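Local structure of extracellular solute-binding protein family 1 (Arthrobacter chlorophenolicus, 4R2F) at residues Ile40-Met45 with Val330-Lys335; Ser86-Lys91 with Gln110-Tyr115; Ala116-Glu121 with Ala324-Val329; Glu236-Leu241 with Thr412-Ala417; Gly397-Gln402 with Thr419-Gly424. The protein binds the disaccharide laminaribiose and probably delivers it to a membrane permease, as the extracellular sugar-binding component of a bacterial ABC-type uptake system. All blocks are in the same frame, centred on the assembly; numbering follows the deposited sequence.

Contact 1 (Ile40-Met45 with Val330-Lys335)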
# COMPACT_ATOMS: atom_id res chain seq x y z
N ILE A 40 13.36 -14.84 18.71
CA ILE A 40 12.10 -14.38 18.11
C ILE A 40 12.37 -14.10 16.65
O ILE A 40 13.16 -13.23 16.33
CB ILE A 40 11.53 -13.12 18.83
CG1 ILE A 40 10.94 -13.51 20.19
CG2 ILE A 40 10.47 -12.40 17.99
CD1 ILE A 40 9.94 -14.65 20.16
N LYS A 41 11.72 -14.86 15.76
CA LYS A 41 11.82 -14.60 14.33
C LYS A 41 10.90 -13.47 13.88
O LYS A 41 9.69 -13.57 14.03
CB LYS A 41 11.49 -15.85 13.53
CG LYS A 41 12.53 -16.95 13.70
CD LYS A 41 12.04 -18.24 13.09
CE LYS A 41 13.06 -19.33 13.31
NZ LYS A 41 12.54 -20.61 12.76
N PHE A 42 11.51 -12.44 13.31
CA PHE A 42 10.79 -11.31 12.74
C PHE A 42 10.97 -11.34 11.23
O PHE A 42 12.09 -11.30 10.72
CB PHE A 42 11.34 -10.03 13.30
CG PHE A 42 10.71 -8.78 12.76
CD1 PHE A 42 9.33 -8.60 12.79
CD2 PHE A 42 11.49 -7.75 12.27
CE1 PHE A 42 8.77 -7.45 12.30
CE2 PHE A 42 10.94 -6.58 11.80
CZ PHE A 42 9.58 -6.43 11.79
N TRP A 43 9.85 -11.42 10.51
CA TRP A 43 9.86 -11.32 9.07
C TRP A 43 9.34 -9.95 8.66
O TRP A 43 8.30 -9.49 9.15
CB TRP A 43 8.95 -12.39 8.45
CG TRP A 43 9.49 -13.81 8.52
CD1 TRP A 43 10.58 -14.26 9.22
CD2 TRP A 43 8.93 -14.95 7.86
NE1 TRP A 43 10.73 -15.62 9.03
CE2 TRP A 43 9.74 -16.06 8.20
CE3 TRP A 43 7.83 -15.13 7.01
CZ2 TRP A 43 9.47 -17.36 7.73
CZ3 TRP A 43 7.57 -16.42 6.53
CH2 TRP A 43 8.39 -17.52 6.90
N ASP A 44 10.03 -9.35 7.69
CA ASP A 44 9.78 -7.99 7.24
C ASP A 44 9.80 -7.94 5.71
O ASP A 44 10.42 -8.79 5.07
CB ASP A 44 10.88 -7.07 7.79
CG ASP A 44 10.49 -5.57 7.78
OD1 ASP A 44 9.28 -5.25 7.80
OD2 ASP A 44 11.40 -4.72 7.82
N MET A 45 9.14 -6.95 5.12
CA MET A 45 9.02 -6.86 3.67
C MET A 45 10.07 -5.84 3.16
O MET A 45 10.63 -5.06 3.95
CB MET A 45 7.61 -6.40 3.27
CG MET A 45 6.44 -7.23 3.84
SD MET A 45 6.58 -9.02 3.70
CE MET A 45 6.38 -9.18 1.95
N VAL A 330 6.86 -4.16 21.40
CA VAL A 330 6.87 -2.88 22.12
C VAL A 330 8.20 -2.16 21.87
O VAL A 330 8.25 -0.93 21.60
CB VAL A 330 6.61 -3.11 23.62
CG1 VAL A 330 6.78 -1.85 24.43
CG2 VAL A 330 5.21 -3.67 23.81
N TYR A 331 9.28 -2.92 21.94
CA TYR A 331 10.61 -2.39 21.62
C TYR A 331 10.64 -1.82 20.20
O TYR A 331 11.11 -0.69 19.97
CB TYR A 331 11.66 -3.51 21.80
CG TYR A 331 12.97 -3.23 21.11
CD1 TYR A 331 13.98 -2.48 21.73
CD2 TYR A 331 13.20 -3.70 19.83
CE1 TYR A 331 15.18 -2.22 21.08
CE2 TYR A 331 14.39 -3.45 19.17
CZ TYR A 331 15.38 -2.71 19.79
OH TYR A 331 16.54 -2.51 19.08
N TYR A 332 10.12 -2.58 19.24
CA TYR A 332 10.23 -2.18 17.83
C TYR A 332 9.40 -0.92 17.58
O TYR A 332 9.89 0.02 16.99
CB TYR A 332 9.81 -3.31 16.91
CG TYR A 332 10.23 -3.20 15.45
CD1 TYR A 332 11.55 -3.45 15.06
CD2 TYR A 332 9.29 -2.91 14.45
CE1 TYR A 332 11.93 -3.36 13.72
CE2 TYR A 332 9.66 -2.83 13.11
CZ TYR A 332 10.99 -3.06 12.74
OH TYR A 332 11.38 -3.01 11.42
N LEU A 333 8.17 -0.89 18.07
CA LEU A 333 7.35 0.33 17.92
C LEU A 333 8.03 1.58 18.49
O LEU A 333 7.92 2.66 17.91
CB LEU A 333 5.99 0.15 18.58
CG LEU A 333 5.07 -0.81 17.87
CD1 LEU A 333 3.91 -1.13 18.79
CD2 LEU A 333 4.59 -0.19 16.57
N GLY A 334 8.75 1.41 19.59
CA GLY A 334 9.47 2.50 20.24
C GLY A 334 10.64 3.07 19.44
O GLY A 334 11.04 4.18 19.70
N LYS A 335 11.17 2.32 18.48
CA LYS A 335 12.30 2.75 17.66
C LYS A 335 11.92 3.21 16.23
O LYS A 335 12.76 3.74 15.46
CB LYS A 335 13.35 1.62 17.61
CG LYS A 335 13.96 1.27 18.98
CD LYS A 335 15.38 1.79 19.18
CE LYS A 335 16.40 0.88 18.52
NZ LYS A 335 17.68 1.55 18.12
O HOH W 1 9.05 -3.12 9.80

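Contact 2 (Ser86-Lys91 with Gln110-Tyr115)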
# COMPACT_ATOMS: atom_id res chain seq x y z
N SER A 86 1.80 -20.69 3.25
CA SER A 86 2.54 -21.96 3.26
C SER A 86 3.40 -22.13 4.52
O SER A 86 3.39 -23.19 5.13
CB SER A 86 3.38 -22.14 2.00
OG SER A 86 3.89 -23.47 1.93
N ALA A 87 4.15 -21.10 4.91
CA ALA A 87 4.94 -21.18 6.16
C ALA A 87 4.08 -21.45 7.40
O ALA A 87 4.40 -22.29 8.23
CB ALA A 87 5.75 -19.91 6.37
N ILE A 88 2.99 -20.72 7.55
CA ILE A 88 2.13 -20.90 8.72
C ILE A 88 1.55 -22.33 8.73
O ILE A 88 1.50 -22.97 9.78
CB ILE A 88 0.98 -19.84 8.75
CG1 ILE A 88 1.43 -18.53 9.42
CG2 ILE A 88 -0.23 -20.33 9.52
CD1 ILE A 88 2.75 -17.97 8.95
N ALA A 89 1.12 -22.83 7.56
CA ALA A 89 0.47 -24.15 7.51
C ALA A 89 1.46 -25.30 7.78
O ALA A 89 1.07 -26.35 8.31
CB ALA A 89 -0.24 -24.36 6.19
N SER A 90 2.73 -25.07 7.49
CA SER A 90 3.78 -26.06 7.68
C SER A 90 4.57 -25.79 8.96
O SER A 90 5.59 -26.43 9.21
CB SER A 90 4.70 -26.07 6.47
OG SER A 90 5.44 -24.88 6.42
N LYS A 91 4.10 -24.84 9.79
CA LYS A 91 4.74 -24.52 11.08
C LYS A 91 6.21 -24.07 10.91
O LYS A 91 7.05 -24.37 11.74
CB LYS A 91 4.64 -25.75 12.02
CG LYS A 91 4.39 -25.46 13.49
CD LYS A 91 3.01 -24.84 13.74
CE LYS A 91 1.84 -25.72 13.31
NZ LYS A 91 1.38 -26.68 14.36
N GLN A 110 -7.95 -18.17 10.87
CA GLN A 110 -7.37 -19.51 10.88
C GLN A 110 -6.86 -19.88 12.25
O GLN A 110 -6.38 -20.97 12.43
CB GLN A 110 -6.19 -19.63 9.91
CG GLN A 110 -6.55 -19.49 8.44
CD GLN A 110 -5.31 -19.44 7.54
OE1 GLN A 110 -4.22 -19.87 7.91
NE2 GLN A 110 -5.50 -18.92 6.35
N GLY A 111 -6.90 -18.97 13.20
CA GLY A 111 -6.49 -19.29 14.54
C GLY A 111 -4.99 -19.32 14.76
O GLY A 111 -4.54 -19.94 15.70
N GLN A 112 -4.22 -18.59 13.95
CA GLN A 112 -2.75 -18.63 14.00
C GLN A 112 -2.13 -17.30 14.44
O GLN A 112 -0.91 -17.20 14.59
CB GLN A 112 -2.18 -18.98 12.62
CG GLN A 112 -2.82 -20.16 11.92
CD GLN A 112 -2.19 -21.49 12.27
OE1 GLN A 112 -1.36 -21.59 13.17
NE2 GLN A 112 -2.57 -22.52 11.55
N ILE A 113 -2.97 -16.30 14.63
CA ILE A 113 -2.53 -15.00 15.13
C ILE A 113 -2.45 -15.03 16.66
O ILE A 113 -3.17 -15.77 17.31
CB ILE A 113 -3.50 -13.90 14.64
CG1 ILE A 113 -2.75 -12.62 14.31
CG2 ILE A 113 -4.63 -13.66 15.64
CD1 ILE A 113 -1.95 -12.73 13.02
N ALA A 114 -1.54 -14.24 17.24
CA ALA A 114 -1.58 -13.94 18.68
C ALA A 114 -2.12 -12.53 18.90
O ALA A 114 -1.55 -11.57 18.38
CB ALA A 114 -0.20 -14.09 19.28
N TYR A 115 -3.20 -12.40 19.67
CA TYR A 115 -3.86 -11.12 19.89
C TYR A 115 -2.90 -10.18 20.59
O TYR A 115 -2.11 -10.60 21.42
CB TYR A 115 -5.17 -11.28 20.70
CG TYR A 115 -6.21 -12.03 19.92
CD1 TYR A 115 -6.83 -11.44 18.84
CD2 TYR A 115 -6.56 -13.34 20.25
CE1 TYR A 115 -7.76 -12.14 18.08
CE2 TYR A 115 -7.51 -14.04 19.50
CZ TYR A 115 -8.09 -13.44 18.41
OH TYR A 115 -9.02 -14.12 17.64

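Contact 3 (Ala116-Glu121 with Ala324-Val329)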
# COMPACT_ATOMS: atom_id res chain seq x y z
N ALA A 116 -2.98 -8.90 20.21
CA ALA A 116 -2.05 -7.88 20.67
C ALA A 116 -2.50 -7.08 21.88
O ALA A 116 -1.93 -6.02 22.17
CB ALA A 116 -1.75 -6.94 19.51
N ASP A 117 -3.47 -7.60 22.63
CA ASP A 117 -4.05 -6.87 23.76
C ASP A 117 -3.00 -6.50 24.80
O ASP A 117 -3.03 -5.39 25.32
CB ASP A 117 -5.17 -7.67 24.43
CG ASP A 117 -6.33 -7.92 23.49
OD1 ASP A 117 -6.12 -8.00 22.27
OD2 ASP A 117 -7.47 -8.02 23.97
N LYS A 118 -2.09 -7.42 25.11
CA LYS A 118 -1.05 -7.15 26.11
C LYS A 118 -0.06 -6.10 25.62
O LYS A 118 0.46 -5.32 26.41
CB LYS A 118 -0.32 -8.45 26.51
CG LYS A 118 -1.12 -9.41 27.40
CD LYS A 118 -1.04 -9.09 28.90
CE LYS A 118 0.38 -9.18 29.47
NZ LYS A 118 1.07 -7.85 29.58
N VAL A 119 0.24 -6.09 24.32
CA VAL A 119 1.08 -5.03 23.73
C VAL A 119 0.40 -3.69 23.90
O VAL A 119 1.03 -2.73 24.35
CB VAL A 119 1.36 -5.30 22.22
CG1 VAL A 119 1.95 -4.06 21.54
CG2 VAL A 119 2.27 -6.51 22.08
N ILE A 120 -0.89 -3.63 23.58
CA ILE A 120 -1.65 -2.41 23.76
C ILE A 120 -1.58 -1.90 25.21
O ILE A 120 -1.39 -0.72 25.43
CB ILE A 120 -3.13 -2.60 23.37
CG1 ILE A 120 -3.30 -2.90 21.87
CG2 ILE A 120 -3.94 -1.37 23.75
CD1 ILE A 120 -2.82 -1.82 20.94
N GLU A 121 -1.75 -2.80 26.18
CA GLU A 121 -1.61 -2.46 27.61
C GLU A 121 -0.24 -1.89 27.91
O GLU A 121 -0.14 -0.88 28.60
CB GLU A 121 -1.78 -3.68 28.52
CG GLU A 121 -3.17 -4.28 28.64
CD GLU A 121 -3.14 -5.65 29.34
OE1 GLU A 121 -2.36 -5.81 30.31
OE2 GLU A 121 -3.90 -6.56 28.93
N ALA A 324 7.94 -12.74 25.02
CA ALA A 324 9.03 -12.18 24.23
C ALA A 324 8.52 -11.55 22.93
O ALA A 324 9.00 -10.49 22.54
CB ALA A 324 10.07 -13.26 23.94
N SER A 325 7.59 -12.20 22.24
CA SER A 325 6.97 -11.59 21.07
C SER A 325 6.47 -10.18 21.45
O SER A 325 6.76 -9.21 20.77
CB SER A 325 5.82 -12.43 20.55
OG SER A 325 6.27 -13.66 20.02
N GLU A 326 5.79 -10.09 22.59
CA GLU A 326 5.19 -8.84 23.06
C GLU A 326 6.24 -7.81 23.38
O GLU A 326 6.11 -6.66 23.00
CB GLU A 326 4.29 -9.11 24.26
CG GLU A 326 3.01 -9.78 23.81
CD GLU A 326 2.28 -10.54 24.89
OE1 GLU A 326 2.76 -10.66 26.05
OE2 GLU A 326 1.19 -11.01 24.54
N GLU A 327 7.29 -8.22 24.07
CA GLU A 327 8.40 -7.32 24.34
C GLU A 327 9.06 -6.82 23.07
O GLU A 327 9.37 -5.64 22.96
CB GLU A 327 9.46 -7.99 25.23
CG GLU A 327 9.06 -8.15 26.70
CD GLU A 327 8.68 -6.85 27.40
OE1 GLU A 327 9.43 -5.85 27.31
OE2 GLU A 327 7.64 -6.83 28.08
N PHE A 328 9.25 -7.72 22.10
CA PHE A 328 9.87 -7.33 20.85
C PHE A 328 9.02 -6.27 20.20
O PHE A 328 9.56 -5.26 19.74
CB PHE A 328 10.04 -8.49 19.84
CG PHE A 328 10.59 -8.01 18.51
CD1 PHE A 328 11.94 -7.76 18.34
CD2 PHE A 328 9.74 -7.75 17.44
CE1 PHE A 328 12.43 -7.28 17.15
CE2 PHE A 328 10.22 -7.28 16.24
CZ PHE A 328 11.58 -7.03 16.09
N VAL A 329 7.71 -6.50 20.13
CA VAL A 329 6.83 -5.57 19.40
C VAL A 329 6.84 -4.20 20.07
O VAL A 329 6.87 -3.20 19.40
CB VAL A 329 5.39 -6.10 19.23
CG1 VAL A 329 4.45 -5.00 18.70
CG2 VAL A 329 5.34 -7.31 18.31
O HOH W 2 -0.58 -9.28 23.31

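Contact 4 (Glu236-Leu241 with Thr412-Ala417)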
# COMPACT_ATOMS: atom_id res chain seq x y z
N GLU A 236 -17.14 2.25 -15.65
CA GLU A 236 -16.56 3.48 -16.17
C GLU A 236 -15.07 3.64 -15.87
O GLU A 236 -14.33 4.17 -16.70
CB GLU A 236 -17.23 4.68 -15.55
CG GLU A 236 -18.10 5.48 -16.46
CD GLU A 236 -18.45 6.79 -15.81
OE1 GLU A 236 -18.15 7.84 -16.40
OE2 GLU A 236 -18.98 6.75 -14.68
N ALA A 237 -14.68 3.27 -14.65
CA ALA A 237 -13.31 3.40 -14.21
C ALA A 237 -12.41 2.51 -15.06
O ALA A 237 -11.37 2.95 -15.54
CB ALA A 237 -13.18 3.04 -12.73
N VAL A 238 -12.87 1.29 -15.31
CA VAL A 238 -12.13 0.35 -16.12
C VAL A 238 -12.10 0.76 -17.58
O VAL A 238 -11.06 0.61 -18.23
CB VAL A 238 -12.65 -1.09 -15.96
CG1 VAL A 238 -11.94 -2.04 -16.92
CG2 VAL A 238 -12.43 -1.57 -14.54
N GLU A 239 -13.20 1.30 -18.09
CA GLU A 239 -13.23 1.86 -19.45
C GLU A 239 -12.22 2.99 -19.61
O GLU A 239 -11.61 3.14 -20.66
CB GLU A 239 -14.64 2.37 -19.82
CG GLU A 239 -15.64 1.27 -20.11
CD GLU A 239 -17.06 1.76 -20.40
OE1 GLU A 239 -17.41 2.92 -20.05
OE2 GLU A 239 -17.85 0.98 -20.97
N PHE A 240 -12.03 3.79 -18.58
CA PHE A 240 -11.09 4.89 -18.67
C PHE A 240 -9.64 4.37 -18.73
O PHE A 240 -8.84 4.84 -19.54
CB PHE A 240 -11.29 5.87 -17.54
CG PHE A 240 -10.35 7.01 -17.58
CD1 PHE A 240 -10.44 7.97 -18.60
CD2 PHE A 240 -9.35 7.15 -16.62
CE1 PHE A 240 -9.56 9.03 -18.66
CE2 PHE A 240 -8.48 8.22 -16.67
CZ PHE A 240 -8.57 9.15 -17.69
N LEU A 241 -9.33 3.40 -17.89
CA LEU A 241 -8.02 2.77 -17.91
C LEU A 241 -7.74 2.13 -19.27
O LEU A 241 -6.67 2.31 -19.84
CB LEU A 241 -7.92 1.74 -16.79
CG LEU A 241 -7.81 2.40 -15.41
CD1 LEU A 241 -8.19 1.47 -14.27
CD2 LEU A 241 -6.41 2.96 -15.20
N THR A 412 -9.44 -7.46 -23.08
CA THR A 412 -10.87 -7.63 -23.22
C THR A 412 -11.59 -6.35 -22.84
O THR A 412 -10.95 -5.34 -22.53
CB THR A 412 -11.38 -8.84 -22.41
OG1 THR A 412 -12.72 -9.13 -22.82
CG2 THR A 412 -11.36 -8.55 -20.92
N ASP A 413 -12.91 -6.37 -22.91
CA ASP A 413 -13.71 -5.19 -22.61
C ASP A 413 -13.96 -5.10 -21.08
O ASP A 413 -13.75 -6.07 -20.34
CB ASP A 413 -15.03 -5.21 -23.37
CG ASP A 413 -15.94 -6.34 -22.92
OD1 ASP A 413 -15.70 -7.50 -23.32
OD2 ASP A 413 -16.86 -6.06 -22.13
N ALA A 414 -14.39 -3.93 -20.65
CA ALA A 414 -14.45 -3.61 -19.21
C ALA A 414 -15.37 -4.55 -18.45
O ALA A 414 -14.99 -5.16 -17.44
CB ALA A 414 -14.90 -2.16 -19.03
N LYS A 415 -16.58 -4.70 -18.98
CA LYS A 415 -17.57 -5.62 -18.38
C LYS A 415 -17.05 -7.04 -18.27
O LYS A 415 -17.19 -7.66 -17.21
CB LYS A 415 -18.90 -5.58 -19.16
CG LYS A 415 -19.84 -4.47 -18.71
CD LYS A 415 -20.64 -3.83 -19.84
CE LYS A 415 -21.77 -2.99 -19.28
NZ LYS A 415 -22.16 -1.88 -20.19
N SER A 416 -16.41 -7.55 -19.32
CA SER A 416 -15.86 -8.92 -19.27
C SER A 416 -14.76 -9.06 -18.21
O SER A 416 -14.70 -10.06 -17.49
CB SER A 416 -15.32 -9.38 -20.64
OG SER A 416 -16.32 -9.29 -21.66
N ALA A 417 -13.85 -8.11 -18.19
CA ALA A 417 -12.74 -8.15 -17.22
C ALA A 417 -13.29 -8.16 -15.78
O ALA A 417 -12.90 -8.98 -14.96
CB ALA A 417 -11.82 -6.98 -17.45

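Contact 5 (Gly397-Gln402 with Thr419-Gly424)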
# COMPACT_ATOMS: atom_id res chain seq x y z
N GLY A 397 -4.52 -12.29 -3.58
CA GLY A 397 -4.92 -13.42 -4.41
C GLY A 397 -4.80 -13.19 -5.91
O GLY A 397 -4.57 -12.08 -6.40
N GLN A 398 -4.98 -14.28 -6.64
CA GLN A 398 -4.82 -14.30 -8.09
C GLN A 398 -5.78 -13.43 -8.84
O GLN A 398 -5.39 -12.85 -9.85
CB GLN A 398 -4.91 -15.74 -8.61
CG GLN A 398 -3.74 -16.61 -8.17
CD GLN A 398 -2.39 -16.04 -8.60
OE1 GLN A 398 -1.46 -16.00 -7.80
NE2 GLN A 398 -2.30 -15.55 -9.84
N ALA A 399 -7.02 -13.29 -8.37
CA ALA A 399 -8.03 -12.56 -9.14
C ALA A 399 -7.69 -11.10 -9.43
O ALA A 399 -7.94 -10.61 -10.53
CB ALA A 399 -9.40 -12.65 -8.46
N LEU A 400 -7.19 -10.38 -8.42
CA LEU A 400 -6.85 -8.98 -8.61
C LEU A 400 -5.63 -8.89 -9.54
O LEU A 400 -5.61 -8.04 -10.43
CB LEU A 400 -6.56 -8.30 -7.26
CG LEU A 400 -6.22 -6.81 -7.29
CD1 LEU A 400 -7.18 -6.02 -8.15
CD2 LEU A 400 -6.18 -6.24 -5.87
N ASN A 401 -4.64 -9.76 -9.34
CA ASN A 401 -3.43 -9.74 -10.19
C ASN A 401 -3.80 -9.86 -11.65
O ASN A 401 -3.37 -9.04 -12.47
CB ASN A 401 -2.46 -10.85 -9.80
CG ASN A 401 -1.74 -10.57 -8.48
OD1 ASN A 401 -1.60 -11.45 -7.65
ND2 ASN A 401 -1.28 -9.36 -8.31
N GLN A 402 -4.62 -10.85 -11.94
CA GLN A 402 -5.01 -11.21 -13.33
C GLN A 402 -5.91 -10.16 -13.95
O GLN A 402 -5.75 -9.77 -15.11
CB GLN A 402 -5.63 -12.64 -13.33
CG GLN A 402 -4.59 -13.67 -12.87
CD GLN A 402 -5.05 -15.13 -12.78
OE1 GLN A 402 -4.22 -16.05 -12.67
NE2 GLN A 402 -6.35 -15.34 -12.80
N THR A 419 -16.33 -9.04 -14.82
CA THR A 419 -17.08 -10.27 -14.59
C THR A 419 -16.12 -11.37 -14.21
O THR A 419 -16.39 -12.13 -13.27
CB THR A 419 -17.93 -10.66 -15.82
OG1 THR A 419 -18.82 -9.58 -16.10
CG2 THR A 419 -18.74 -11.91 -15.57
N ALA A 420 -15.00 -11.47 -14.91
CA ALA A 420 -13.97 -12.47 -14.56
C ALA A 420 -13.42 -12.20 -13.14
O ALA A 420 -13.15 -13.12 -12.38
CB ALA A 420 -12.84 -12.48 -15.58
N PHE A 421 -13.27 -10.91 -12.82
CA PHE A 421 -12.79 -10.49 -11.50
C PHE A 421 -13.81 -10.93 -10.41
O PHE A 421 -13.45 -11.63 -9.46
CB PHE A 421 -12.57 -8.97 -11.53
CG PHE A 421 -11.94 -8.39 -10.28
CD1 PHE A 421 -11.06 -9.13 -9.50
CD2 PHE A 421 -12.25 -7.11 -9.89
CE1 PHE A 421 -10.51 -8.60 -8.37
CE2 PHE A 421 -11.70 -6.57 -8.75
CZ PHE A 421 -10.83 -7.32 -7.99
N ASP A 422 -15.06 -10.55 -10.62
CA ASP A 422 -16.18 -10.93 -9.74
C ASP A 422 -16.20 -12.42 -9.47
O ASP A 422 -16.22 -12.89 -8.34
CB ASP A 422 -17.49 -10.52 -10.41
CG ASP A 422 -18.68 -10.58 -9.48
OD1 ASP A 422 -18.63 -10.05 -8.35
OD2 ASP A 422 -19.69 -11.15 -9.90
N THR A 423 -16.16 -13.18 -10.55
CA THR A 423 -16.19 -14.61 -10.47
C THR A 423 -15.00 -15.17 -9.71
O THR A 423 -15.17 -16.09 -8.92
CB THR A 423 -16.28 -15.20 -11.90
OG1 THR A 423 -17.53 -14.78 -12.46
CG2 THR A 423 -16.20 -16.71 -11.88
N GLY A 424 -13.81 -14.63 -9.94
CA GLY A 424 -12.62 -15.14 -9.23
C GLY A 424 -12.68 -14.88 -7.71
O GLY A 424 -12.30 -15.71 -6.88

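Contact 1 (Ile40-Met45 with Val330-Lys335)
The alpha/beta core typical of a periplasmic-type binding protein is held here by a T-shaped aromatic pair, F42 of strand 40-44 and Y332 of helix 322-335. The strand runs parallel to strands 70-74 and 96-97, and the helix packs on its sheet. F42 presents its far edge to the face of Y332: the ring centroids are 4.8 Å apart and the planes stand at 60°. F42 CE2 lies 3.6 Å from both Y332 CZ and Y332 OH. F42 CZ sits over the same face. Each ring extends toward the other because its CG is turned anti to its own backbone nitrogen (chi1 178° in F42, -163° in Y332). The two side chains cross at about a right angle. F328, one turn earlier on the helix, meets both rings and completes an aromatic cluster. The Y332 hydroxyl lies at the F42 edge, near the plane of that ring, and faces D44, whose buried carboxylate is also hydrogen-bonded by Y72, Y52 and T98. Replacing Y332 with a leucine would probably open a gap beside the F42 edge and leave the bridging water without its helix-side partner. That water lies in the plane of the F42 ring, at its edge; it donates to D44 OD1 at 2.9 Å and is hydrogen-bonded to Y332 OH at 2.8 Å.

Contact 2 (Ser86-Lys91 with Gln110-Tyr115)
A single methyl group carries nearly the whole contact: I88 CG2 is set against the length of the Q112 side chain, and no hydrogen bond crosses between the two segments. The methyl, I88 CG2, lies over one face of the amide, offset toward Q112 CG at 3.5 Å, with Q112 CD 3.6 Å away and Q112 NE2 at 3.8 Å. A polar residue thus contributes an apolar surface, the aliphatic stem and the face of its amide. The bend in Q112 makes this possible: a chi2 of -88° folds the amide back over the isoleucine, where an extended chain would probably run past it. I88 also touches F107 and Y316; its CG2, trans to the main-chain N, is the branch that faces Q112. Q110 comes near at the rim, its OE1 4.3 Å from I88 CG2, and its NE2 is hydrogen-bonded to Q106. Just past the isoleucine the helix stops. S86 O accepts both S90 N and S90 OG, the hydroxyl at 3.0 Å, from opposite faces of its carbonyl plane, and K91 N returns to I88 O at 3.2 Å. K91, with positive phi, is the C-prime residue of a Schellman motif; G111 similarly ends helix 103-109 before the chain enters strand 113-114. The contact therefore joins two Schellman-terminated helix ends, as the chain of an alpha/beta lobe returns to its sheet.

Contact 3 (Ala116-Glu121 with Ala324-Val329)
V119 divides its two methyl groups between two residues of helix 322-335. Its CG1, which a chi1 of 167° swings opposite the amide nitrogen, meets V329 CG1 at 3.9 Å, the two valine side chains crossing at about a right angle. Its CG2 instead rests on the stem of E326, 3.8 Å from E326 CG. The glutamate, extended beyond CG, slants across V119 and brings its carboxylate against K118, with K118 CB 3.6 Å from E326 OE2. The lysine chain is bent at several bonds and its tip turns away; K118 NZ stays 4.8 Å from E326 OE1, so the opposite charges lie near each other without contact. What grips the buried carboxylate is Q322, whose NE2 is hydrogen-bonded to OE2, together with a water that donates to E326 OE2 at 2.8 Å. The same water accepts a weak bond from K118 N in the first turn of helix 117-126, where the helix dipole would be expected to favour a negative charge. The two helices approach to 9.4 Å between their segment axes and cross at -45°. Beneath them lies the sheet: M315 of strand 306-316 touches V119, E326 and V329 together, V149 of strand 145-161 supports V119 from helix 117-126, and S325 and A324 rest on I40 of strand 40-44.

Contact 4 (Glu236-Leu241 with Thr412-Ala417)
A414 gives up the most surface here, fitting its one methyl between V238 and E239 of helix 232-246. V238 CG1 comes within 3.6 Å of A414 CB and almost as near to A414 CA, so the branch lies on the backbone as well as on the methyl. From the outer side E239 adds its CG, 3.7 Å from A414 CB. Beyond that carbon the glutamate runs extended, and its carboxylate takes no part in the packing; E239 OE2 lies 5.2 Å from K415 NZ, opposite charges near one another but not paired. The small residue lets the backbones come close, with V238 and A414 only 5.5 Å apart between their CA atoms. F403 of helix 398-408 touches both V238 and A417 on the inner side, so a third helix closes the interface. A414 opens its own helix, and the preceding D413 is the N-cap: S416 N donates to D413 OD2 at 3.2 Å, from above the carboxylate plane. The arrangement is that of an N-capped helix start packed by its first residue, an alanine, against a neighbouring helix within a three-helix cluster.

Contact 5 (Gly397-Gln402 with Thr419-Gly424)
Helices 398-408 and 414-428 form an antiparallel helical hairpin: the axes of the two segments approach to 8.9 Å, their directions are 167° apart, and the CA atoms of A399 and G424 are only 5.3 Å from each other. Close packing at that point depends on two small residues. A399 CB lies 4.0 Å from G424 C, against bare backbone, and a CB on the glycine would fall tightly against the alanine methyl. One turn away, F421 fills the space between the helices. With a chi1 of -174° its ring extends away from the residue's own N, toward the facing helix and along L400. The ring meets the backbone as much as side chains: F421 CD1 lies 3.6 Å from A399 O and F421 CE1 is 3.7 Å from L400 CA. Further out, F421 CZ reaches L400 CD1 at 3.9 Å, the two side chains running side by side in the same direction. F403, from the next turn of helix 398-408, stacks on F421. L400 also touches F380, and its side chain is about 6 Å from a bound glucose unit, consistent with this hairpin lying close behind the sugar site. An alanine in place of F421 is likely to leave a gap between the helices, with L400 CD1 and the F403 ring deprived of their packing partner. Within helix 414-428, T419 O accepts both T423 N and T423 OG1, the hydroxyl at 3.0 Å, the two donors coming from either side of the carbonyl plane.

The five contacts fall into two groups, as expected of a two-lobed binding protein with its sugar held between the lobes. Contacts 1, 2 and 3 lie together around one sheet: contacts 1 and 3 share helix 322-335, are 11 Å apart between centres and touch through F42 and F328, while W43 of contact 1 packs on A87 of contact 2. Contacts 4 and 5, 13 Å apart, share helix 414-428. Contacts 3 and 4 are about 45 Å apart between centres. Along the chain, contacts 2 and 3 both fall between the two segments of contact 1, whereas contact 4 crosses it, bringing late helix 414-428 onto helix 232-246; contact 5 pairs it with helix 398-408.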